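Local coordinates for protein glycosyl hydrolase, family 8 (Clostridium perfringens, PDB 3REN) that probably hydrolyses alpha-glucan chains as an alpha-amylase built on an (alpha/alpha)6-barrel and related to glycosyl hydrolase family 8, at residues A[172-177]-A[198-203]; A[240-243]-A[247-250]. All blocks are in the same frame, centred on the assembly; numbering follows the deposited sequence.

Contact 1: A[172-177]-A[198-203]; sequences CYLDLP and SIIENG. With EDO (1,2-ethanediol), chain K.
CD1 of L174 makes the closest approaches between the turn 172-177 and the end of helix 188-201. It meets I199 CG2 at 3.8 Å, the firmer of its two contacts. I200 CD1 lies 3.7 Å from the same methyl, but only in the modelled conformer, one of two, so this contact is less certain. In that conformer the side chains of L174 and I200 slide past one another in opposite directions, whereas L174 and I199 cross at about a right angle. In I199 it is the CG2 branch, anti to the backbone N, that is offered to the leucine. All three residues are buried, the touching side chains are apolar, and 177 Å² is buried between the segments. L174 occupies the centre of an inverse gamma turn, with phi/psi of -82/82°, closed by a weak bond from D175 N to Y173 O; D175 is the centre of a second, closed by a weak bond from L176 N to L174 O. This double turn leads directly into helix 176-185 of the (alpha/alpha)6-barrel, and D175 caps its N terminus through its side chain. The contact therefore joins the turn leading into that helix to the last turn of the next helix. L176 extends the packing, resting on Y193, S196 and N197 of helix 188-201 and on R241, while I200 is backed by L171 and Y212. Beyond the apolar shell, the I199 carbonyl O accepts a hydrogen bond from Y223 OH. An ethanediol, probably from the crystallisation liquor, lies beside S198 and N202, with N202 ND2 3.2 Å from its O2.

Contact 2: A[240-243]-A[247-250]; sequences NRIE and NEES
The R241 guanidinium has the backbone N of N247 over one face and the E248 carboxylate at its edge. R241 NE gives a salt-bridging hydrogen bond to E248 OE2, 2.7 Å long with an angle of 158° at the hydrogen. The oxygen lies close to the guanidinium plane but is met on its anti side, and the two planes stand 70° apart, which rules out a parallel two-pronged pairing. R241 NH2 reaches N247 O at 2.9 Å; its angle of 133° and the tilt from the guanidinium plane make this bond less straight. Bends at chi2 and chi3 fold the arginine chain round E248 OE2, which lies 3.2 Å from R241 CG. Y212 OH also bonds E248 OE2, while N197 OD1 engages R241 NH1. Beside the charged pair, I242 CG2 packs on E248 CB at 3.6 Å. N247 OD1 accepts from E249 N at 3.0 Å, an Asx turn just before helix 249-262, where E248 is the N-cap residue. The contact thus spans the tight connection between helices 231-243 and 249-262, with I242 reaching I292, Y295 and I296 of helix 283-296.

From the N terminus, the chain first passes through 172-177 and helix 176-185, then returns along helix 188-201 to close contact 1, a loop of 20 intervening residues that are almost all helical. Strands 215-217, 222-223 and 228-230 and helix 231-243 follow before contact 2 closes, with three residues between its segments in the five-residue connection between helices 231-243 and 249-262. The two are in series, neither nesting nor crossing, with centres about 11 Å apart. They meet directly: E201 OE2 forms a salt bridge with R241 NH1 at 2.9 Å, and P177 CG packs on N240 O at 3.4 Å. Helices 176-185 and 188-201 are thereby tied to helix 231-243.

Contact 1: A[172-177]-A[198-203]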
loop_
_atom_site.group_PDB
_atom_site.type_symbol
_atom_site.label_atom_id
_atom_site.label_comp_id
_atom_site.label_asym_id
_atom_site.label_seq_id
_atom_site.Cartn_x
_atom_site.Cartn_y
_atom_site.Cartn_z
ATOM N N CYS A 172 -6.145 -3.357 7.469
ATOM C CA CYS A 172 -4.964 -2.937 6.679
ATOM C C CYS A 172 -4.652 -1.419 6.788
ATOM O O CYS A 172 -3.539 -1.011 6.454
ATOM C CB CYS A 172 -5.077 -3.344 5.200
ATOM S SG CYS A 172 -6.355 -2.532 4.271
ATOM N N TYR A 173 -5.631 -0.615 7.209
ATOM C CA TYR A 173 -5.423 0.828 7.499
ATOM C C TYR A 173 -4.604 1.058 8.771
ATOM O O TYR A 173 -4.099 2.165 8.984
ATOM C CB TYR A 173 -6.751 1.541 7.716
ATOM C CG TYR A 173 -7.507 1.937 6.461
ATOM C CD1 TYR A 173 -7.633 1.068 5.385
ATOM C CD2 TYR A 173 -8.139 3.177 6.383
ATOM C CE1 TYR A 173 -8.351 1.443 4.264
ATOM C CE2 TYR A 173 -8.853 3.552 5.277
ATOM C CZ TYR A 173 -8.952 2.686 4.225
ATOM O OH TYR A 173 -9.682 3.057 3.114
ATOM N N LEU A 174 -4.511 0.053 9.632
ATOM C CA LEU A 174 -3.809 0.223 10.916
ATOM C C LEU A 174 -2.304 0.055 10.724
ATOM O O LEU A 174 -1.734 -1.038 10.960
ATOM C CB LEU A 174 -4.362 -0.715 11.998
ATOM C CG LEU A 174 -5.854 -0.486 12.253
ATOM C CD1 LEU A 174 -6.368 -1.624 13.085
ATOM C CD2 LEU A 174 -6.111 0.874 12.918
ATOM N N ASP A 175 -1.682 1.158 10.271
ATOM C CA ASP A 175 -0.289 1.204 9.863
ATOM C C ASP A 175 0.585 1.300 11.121
ATOM O O ASP A 175 1.048 2.367 11.497
ATOM C CB ASP A 175 -0.125 2.452 9.003
ATOM C CG ASP A 175 1.188 2.519 8.258
ATOM O OD1 ASP A 175 2.173 1.854 8.645
ATOM O OD2 ASP A 175 1.235 3.291 7.262
ATOM N N LEU A 176 0.845 0.165 11.703
ATOM C CA LEU A 176 1.596 0.077 12.913
ATOM C C LEU A 176 2.975 0.731 12.801
ATOM O O LEU A 176 3.347 1.389 13.705
ATOM C CB LEU A 176 1.777 -1.376 13.335
ATOM C CG LEU A 176 0.773 -2.008 14.284
ATOM C CD1 LEU A 176 -0.494 -1.360 14.374
ATOM C CD2 LEU A 176 0.747 -3.491 14.457
ATOM N N PRO A 177 3.696 0.557 11.704
ATOM C CA PRO A 177 5.023 1.176 11.611
ATOM C C PRO A 177 4.962 2.697 11.690
ATOM O O PRO A 177 5.806 3.295 12.349
ATOM C CB PRO A 177 5.556 0.725 10.225
ATOM C CG PRO A 177 4.806 -0.543 9.989
ATOM C CD PRO A 177 3.425 -0.292 10.538
ATOM N N SER A 198 -4.086 -4.160 19.247
ATOM C CA SER A 198 -5.095 -5.004 19.901
ATOM C C SER A 198 -6.202 -5.388 18.926
ATOM O O SER A 198 -6.637 -6.523 18.920
ATOM C CB SER A 198 -5.637 -4.334 21.164
ATOM O OG SER A 198 -6.860 -4.926 21.564
ATOM N N ILE A 199 -6.620 -4.454 18.075
ATOM C CA ILE A 199 -7.587 -4.734 17.015
ATOM C C ILE A 199 -7.047 -5.831 16.072
ATOM O O ILE A 199 -7.751 -6.801 15.765
ATOM C CB ILE A 199 -7.973 -3.443 16.237
ATOM C CG1 ILE A 199 -8.703 -2.464 17.152
ATOM C CG2 ILE A 199 -8.848 -3.737 15.078
ATOM C CD1 ILE A 199 -9.015 -1.065 16.521
ATOM N N ILE A 200 -5.791 -5.689 15.630
ATOM C CA ILE A 200 -5.157 -6.683 14.770
ATOM C C ILE A 200 -5.123 -8.028 15.479
ATOM O O ILE A 200 -5.593 -9.051 14.954
ATOM C CB ILE A 200 -3.686 -6.296 14.400
ATOM C CG1 ILE A 200 -3.626 -4.964 13.658
ATOM C CG2 ILE A 200 -3.028 -7.409 13.592
ATOM C CD1 ILE A 200 -4.618 -4.847 12.572
ATOM N N GLU A 201 -4.569 -8.030 16.682
ATOM C CA GLU A 201 -4.368 -9.282 17.436
ATOM C C GLU A 201 -5.648 -10.062 17.741
ATOM O O GLU A 201 -5.639 -11.291 17.731
ATOM C CB GLU A 201 -3.541 -9.043 18.704
ATOM C CG GLU A 201 -2.049 -9.050 18.428
ATOM C CD GLU A 201 -1.188 -8.680 19.635
ATOM O OE1 GLU A 201 -1.751 -8.372 20.697
ATOM O OE2 GLU A 201 0.071 -8.677 19.520
ATOM N N ASN A 202 -6.748 -9.349 17.968
ATOM C CA ASN A 202 -8.032 -9.973 18.204
ATOM C C ASN A 202 -8.784 -10.327 16.918
ATOM O O ASN A 202 -9.911 -10.856 16.962
ATOM C CB ASN A 202 -8.912 -9.095 19.109
ATOM C CG ASN A 202 -8.388 -9.039 20.558
ATOM O OD1 ASN A 202 -8.173 -10.063 21.179
ATOM N ND2 ASN A 202 -8.177 -7.836 21.076
ATOM N N GLY A 203 -8.173 -10.062 15.772
ATOM C CA GLY A 203 -8.855 -10.293 14.514
ATOM C C GLY A 203 -8.331 -11.432 13.665
ATOM O O GLY A 203 -8.589 -11.462 12.451
HETATM C C1 EDO K . -10.324 -4.298 20.182
HETATM O O1 EDO K . -9.006 -4.176 20.718
HETATM C C2 EDO K . -10.534 -5.689 19.600
HETATM O O2 EDO K . -11.036 -6.491 20.665
#

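Contact 2: A[240-243]-A[247-250]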
loop_
_atom_site.group_PDB
_atom_site.type_symbol
_atom_site.label_atom_id
_atom_site.label_comp_id
_atom_site.label_asym_id
_atom_site.label_seq_id
_atom_site.Cartn_x
_atom_site.Cartn_y
_atom_site.Cartn_z
ATOM N N ASN A 240 2.650 -4.808 7.869
ATOM C CA ASN A 240 2.630 -3.739 8.909
ATOM C C ASN A 240 3.091 -4.263 10.262
ATOM O O ASN A 240 3.886 -3.641 10.930
ATOM C CB ASN A 240 1.225 -3.080 9.047
ATOM C CG ASN A 240 0.895 -2.150 7.880
ATOM O OD1 ASN A 240 1.794 -1.676 7.198
ATOM N ND2 ASN A 240 -0.396 -1.887 7.647
ATOM N N ARG A 241 2.582 -5.416 10.660
ATOM C CA ARG A 241 2.956 -6.044 11.926
ATOM C C ARG A 241 4.458 -6.295 12.035
ATOM O O ARG A 241 5.073 -5.994 13.048
ATOM C CB ARG A 241 2.212 -7.370 12.055
ATOM C CG ARG A 241 0.730 -7.226 12.491
ATOM C CD ARG A 241 0.625 -7.200 14.018
ATOM N NE ARG A 241 0.825 -8.546 14.552
ATOM C CZ ARG A 241 0.795 -8.886 15.840
ATOM N NH1 ARG A 241 0.619 -7.985 16.808
ATOM N NH2 ARG A 241 1.000 -10.149 16.159
ATOM N N ILE A 242 5.045 -6.904 11.013
ATOM C CA ILE A 242 6.453 -7.285 11.137
ATOM C C ILE A 242 7.380 -6.081 11.097
ATOM O O ILE A 242 8.356 -6.072 11.823
ATOM C CB ILE A 242 6.900 -8.394 10.132
ATOM C CG1 ILE A 242 6.918 -7.879 8.703
ATOM C CG2 ILE A 242 6.021 -9.632 10.306
ATOM C CD1 ILE A 242 7.045 -8.982 7.628
ATOM N N GLU A 243 7.064 -5.066 10.269
ATOM C CA GLU A 243 7.898 -3.857 10.172
ATOM C C GLU A 243 7.895 -3.106 11.477
ATOM O O GLU A 243 8.840 -2.379 11.760
ATOM C CB GLU A 243 7.474 -2.921 9.028
ATOM C CG GLU A 243 7.716 -3.465 7.650
ATOM C CD GLU A 243 7.229 -2.529 6.529
ATOM O OE1 GLU A 243 7.652 -2.736 5.376
ATOM O OE2 GLU A 243 6.415 -1.595 6.775
ATOM N N ASN A 247 4.942 -10.108 15.964
ATOM C CA ASN A 247 5.130 -11.510 15.578
ATOM C C ASN A 247 4.095 -11.997 14.572
ATOM O O ASN A 247 2.918 -11.938 14.853
ATOM C CB ASN A 247 5.058 -12.393 16.839
ATOM C CG ASN A 247 5.333 -13.884 16.545
ATOM O OD1 ASN A 247 4.661 -14.512 15.718
ATOM N ND2 ASN A 247 6.335 -14.438 17.223
ATOM N N GLU A 248 4.549 -12.476 13.423
ATOM C CA GLU A 248 3.698 -13.095 12.390
ATOM C C GLU A 248 4.243 -14.467 11.933
ATOM O O GLU A 248 4.081 -14.832 10.784
ATOM C CB GLU A 248 3.562 -12.179 11.160
ATOM C CG GLU A 248 2.695 -10.916 11.404
ATOM C CD GLU A 248 1.263 -11.233 11.893
ATOM O OE1 GLU A 248 0.747 -12.291 11.533
ATOM O OE2 GLU A 248 0.651 -10.441 12.644
ATOM N N GLU A 249 4.808 -15.234 12.847
ATOM C CA GLU A 249 5.368 -16.518 12.503
ATOM C C GLU A 249 4.355 -17.515 11.890
ATOM O O GLU A 249 4.618 -18.067 10.879
ATOM C CB GLU A 249 6.064 -17.141 13.729
ATOM C CG GLU A 249 7.230 -16.343 14.276
ATOM C CD GLU A 249 8.035 -17.049 15.368
ATOM O OE1 GLU A 249 7.541 -17.322 16.456
ATOM N N SER A 250 3.166 -17.603 12.448
ATOM C CA SER A 250 2.183 -18.576 11.954
ATOM C C SER A 250 1.515 -18.166 10.647
ATOM O O SER A 250 1.143 -19.013 9.842
ATOM C CB SER A 250 1.126 -18.931 13.019
ATOM O OG SER A 250 0.225 -17.861 13.246
#